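Local coordinates for Lin0012 protein (Listeria innocua, PDB 3K17), which probably acts as an ATP-dependent phosphomevalonate kinase of the GHMP family, in the mevalonate route to isopentenyl diphosphate, at residues W52-E57 with I103-I108. Numbering follows the deposited sequence.
Sequences WIPHYE and IETELI
Pro54 lays its ring against the carbonyl of Ile103, where a continuing parallel strand would have offered an N-H: CD lies 3.3 Å from Ile103 O and CG 3.4 Å, and the proline nitrogen, part of a tertiary amide, has no hydrogen to donate. The parallel ladder between strands 50-52 and 99-105 stops one step earlier, as expected if the proline interrupts it, with Ile103 N donating to Trp52 O over 2.9 Å. That bond is nearly straight at the hydrogen (163°), with the donor tilted 30° from the carbonyl plane. Beyond it the 52-57 segment turns off in a type I beta turn from Ile53 to Tyr56, closed by Tyr56 N on Ile53 O.

Side chains of strand 99-105 line the proline ring. Ile103 turns CG2, anti to its own backbone N, to Pro54 CD at 4.0 Å, while Thr105 brings its methyl CG2 to Pro54 CG at 3.8 Å. The other branch of Thr105 is engaged within its own segment: OG1 accepts from Leu107 N, 2.8 Å away, forming an ST turn just as the strand ends. Ile53 and Ile103 lie side by side and point the same way, Ile53 CG2 meeting Ile103 CD1 at 4.1 Å, an apolar side-chain contact between two buried residues.

The pairing adds strand 50-52 to the mixed sheet of the GHMP kinase N-terminal region, beside strand 99-105, whose other edge pairs antiparallel with strand 37-45 through Glu104 and Thr40. Both isoleucines touch Thr78 of helix 76-91, and Ile103 also packs on Ile39 and Leu41 of strand 37-45.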
loop_
_atom_site.group_PDB
_atom_site.type_symbol
_atom_site.label_atom_id
_atom_site.label_comp_id
_atom_site.label_asym_id
_atom_site.label_seq_id
_atom_site.Cartn_x
_atom_site.Cartn_y
_atom_site.Cartn_z
ATOM N N TRP A 52 30.704 -5.181 1.767
ATOM C CA TRP A 52 30.415 -6.604 1.667
ATOM C C TRP A 52 30.274 -7.124 3.093
ATOM O O TRP A 52 31.114 -6.817 3.944
ATOM C CB TRP A 52 31.576 -7.373 1.023
ATOM C CG TRP A 52 31.981 -6.940 -0.342
ATOM C CD1 TRP A 52 32.523 -5.738 -0.700
ATOM C CD2 TRP A 52 31.949 -7.737 -1.532
ATOM N NE1 TRP A 52 32.839 -5.741 -2.040
ATOM C CE2 TRP A 52 32.497 -6.957 -2.574
ATOM C CE3 TRP A 52 31.513 -9.038 -1.817
ATOM C CZ2 TRP A 52 32.621 -7.435 -3.886
ATOM C CZ3 TRP A 52 31.637 -9.514 -3.122
ATOM C CH2 TRP A 52 32.188 -8.712 -4.138
ATOM N N ILE A 53 29.219 -7.885 3.360
ATOM C CA ILE A 53 29.050 -8.475 4.685
ATOM C C ILE A 53 28.769 -9.956 4.496
ATOM O O ILE A 53 28.332 -10.381 3.420
ATOM C CB ILE A 53 27.926 -7.804 5.504
ATOM C CG1 ILE A 53 26.566 -7.949 4.807
ATOM C CG2 ILE A 53 28.266 -6.344 5.714
ATOM C CD1 ILE A 53 25.412 -7.529 5.692
ATOM N N PRO A 54 29.024 -10.768 5.532
ATOM C CA PRO A 54 28.801 -12.212 5.443
ATOM C C PRO A 54 27.440 -12.664 4.950
ATOM O O PRO A 54 27.345 -13.606 4.171
ATOM C CB PRO A 54 29.078 -12.698 6.867
ATOM C CG PRO A 54 30.066 -11.677 7.389
ATOM C CD PRO A 54 29.471 -10.391 6.885
ATOM N N HIS A 55 26.382 -12.003 5.390
ATOM C CA HIS A 55 25.055 -12.435 4.982
ATOM C C HIS A 55 24.772 -12.375 3.477
ATOM O O HIS A 55 24.054 -13.224 2.949
ATOM C CB HIS A 55 23.983 -11.649 5.734
ATOM C CG HIS A 55 22.605 -12.210 5.565
ATOM N ND1 HIS A 55 21.855 -12.020 4.423
ATOM C CD2 HIS A 55 21.862 -13.004 6.373
ATOM C CE1 HIS A 55 20.712 -12.672 4.535
ATOM N NE2 HIS A 55 20.692 -13.278 5.708
ATOM N N TYR A 56 25.337 -11.395 2.781
ATOM C CA TYR A 56 25.072 -11.267 1.348
ATOM C C TYR A 56 26.238 -11.661 0.454
ATOM O O TYR A 56 27.397 -11.461 0.802
ATOM C CB TYR A 56 24.648 -9.835 1.035
ATOM C CG TYR A 56 23.349 -9.437 1.692
ATOM C CD1 TYR A 56 22.129 -9.912 1.211
ATOM C CD2 TYR A 56 23.339 -8.594 2.803
ATOM C CE1 TYR A 56 20.932 -9.556 1.817
ATOM C CE2 TYR A 56 22.153 -8.229 3.415
ATOM C CZ TYR A 56 20.951 -8.712 2.918
ATOM O OH TYR A 56 19.773 -8.334 3.514
ATOM N N GLU A 57 25.923 -12.226 -0.705
ATOM C CA GLU A 57 26.957 -12.635 -1.649
ATOM C C GLU A 57 27.506 -11.429 -2.405
ATOM O O GLU A 57 28.667 -11.402 -2.806
ATOM C CB GLU A 57 26.393 -13.628 -2.663
ATOM C CG GLU A 57 27.444 -14.177 -3.607
ATOM C CD GLU A 57 26.860 -14.628 -4.934
ATOM O OE1 GLU A 57 25.818 -15.322 -4.919
ATOM O OE2 GLU A 57 27.446 -14.294 -5.992
ATOM N N ILE A 103 33.653 -7.350 5.284
ATOM C CA ILE A 103 33.545 -7.902 6.625
ATOM C C ILE A 103 33.451 -9.421 6.613
ATOM O O ILE A 103 32.634 -9.999 5.887
ATOM C CB ILE A 103 32.313 -7.332 7.357
ATOM C CG1 ILE A 103 32.459 -5.813 7.504
ATOM C CG2 ILE A 103 32.150 -8.015 8.723
ATOM C CD1 ILE A 103 31.309 -5.139 8.240
ATOM N N GLU A 104 34.299 -10.059 7.414
ATOM C CA GLU A 104 34.312 -11.513 7.549
ATOM C C GLU A 104 34.053 -11.791 9.022
ATOM O O GLU A 104 34.263 -10.912 9.857
ATOM C CB GLU A 104 35.678 -12.089 7.167
ATOM C CG GLU A 104 36.112 -11.847 5.731
ATOM C CD GLU A 104 37.594 -12.165 5.524
ATOM O OE1 GLU A 104 38.457 -11.440 6.083
ATOM O OE2 GLU A 104 37.892 -13.148 4.815
ATOM N N THR A 105 33.628 -13.007 9.350
ATOM C CA THR A 105 33.354 -13.335 10.747
ATOM C C THR A 105 33.821 -14.712 11.219
ATOM O O THR A 105 33.895 -15.658 10.436
ATOM C CB THR A 105 31.848 -13.234 11.044
ATOM O OG1 THR A 105 31.599 -13.632 12.397
ATOM C CG2 THR A 105 31.054 -14.142 10.091
ATOM N N GLU A 106 34.123 -14.800 12.514
ATOM C CA GLU A 106 34.535 -16.040 13.165
ATOM C C GLU A 106 33.579 -16.204 14.342
ATOM O O GLU A 106 33.771 -17.061 15.201
ATOM C CB GLU A 106 35.964 -15.945 13.729
ATOM C CG GLU A 106 37.026 -15.384 12.792
ATOM C CD GLU A 106 38.425 -15.366 13.441
ATOM O OE1 GLU A 106 38.531 -15.081 14.658
ATOM O OE2 GLU A 106 39.413 -15.626 12.727
ATOM N N LEU A 107 32.548 -15.369 14.387
ATOM C CA LEU A 107 31.598 -15.427 15.495
ATOM C C LEU A 107 30.470 -16.415 15.231
ATOM O O LEU A 107 29.436 -16.387 15.901
ATOM C CB LEU A 107 31.028 -14.037 15.779
ATOM C CG LEU A 107 32.066 -12.935 16.029
ATOM C CD1 LEU A 107 31.376 -11.711 16.582
ATOM C CD2 LEU A 107 33.131 -13.431 17.018
ATOM N N ILE A 108 30.680 -17.292 14.255
ATOM C CA ILE A 108 29.677 -18.292 13.919
ATOM C C ILE A 108 30.264 -19.693 13.940
ATOM O O ILE A 108 31.458 -19.894 13.724
ATOM C CB ILE A 108 29.075 -18.062 12.521
ATOM C CG1 ILE A 108 30.186 -18.132 11.472
ATOM C CG2 ILE A 108 28.340 -16.730 12.479
ATOM C CD1 ILE A 108 29.693 -17.975 10.036
#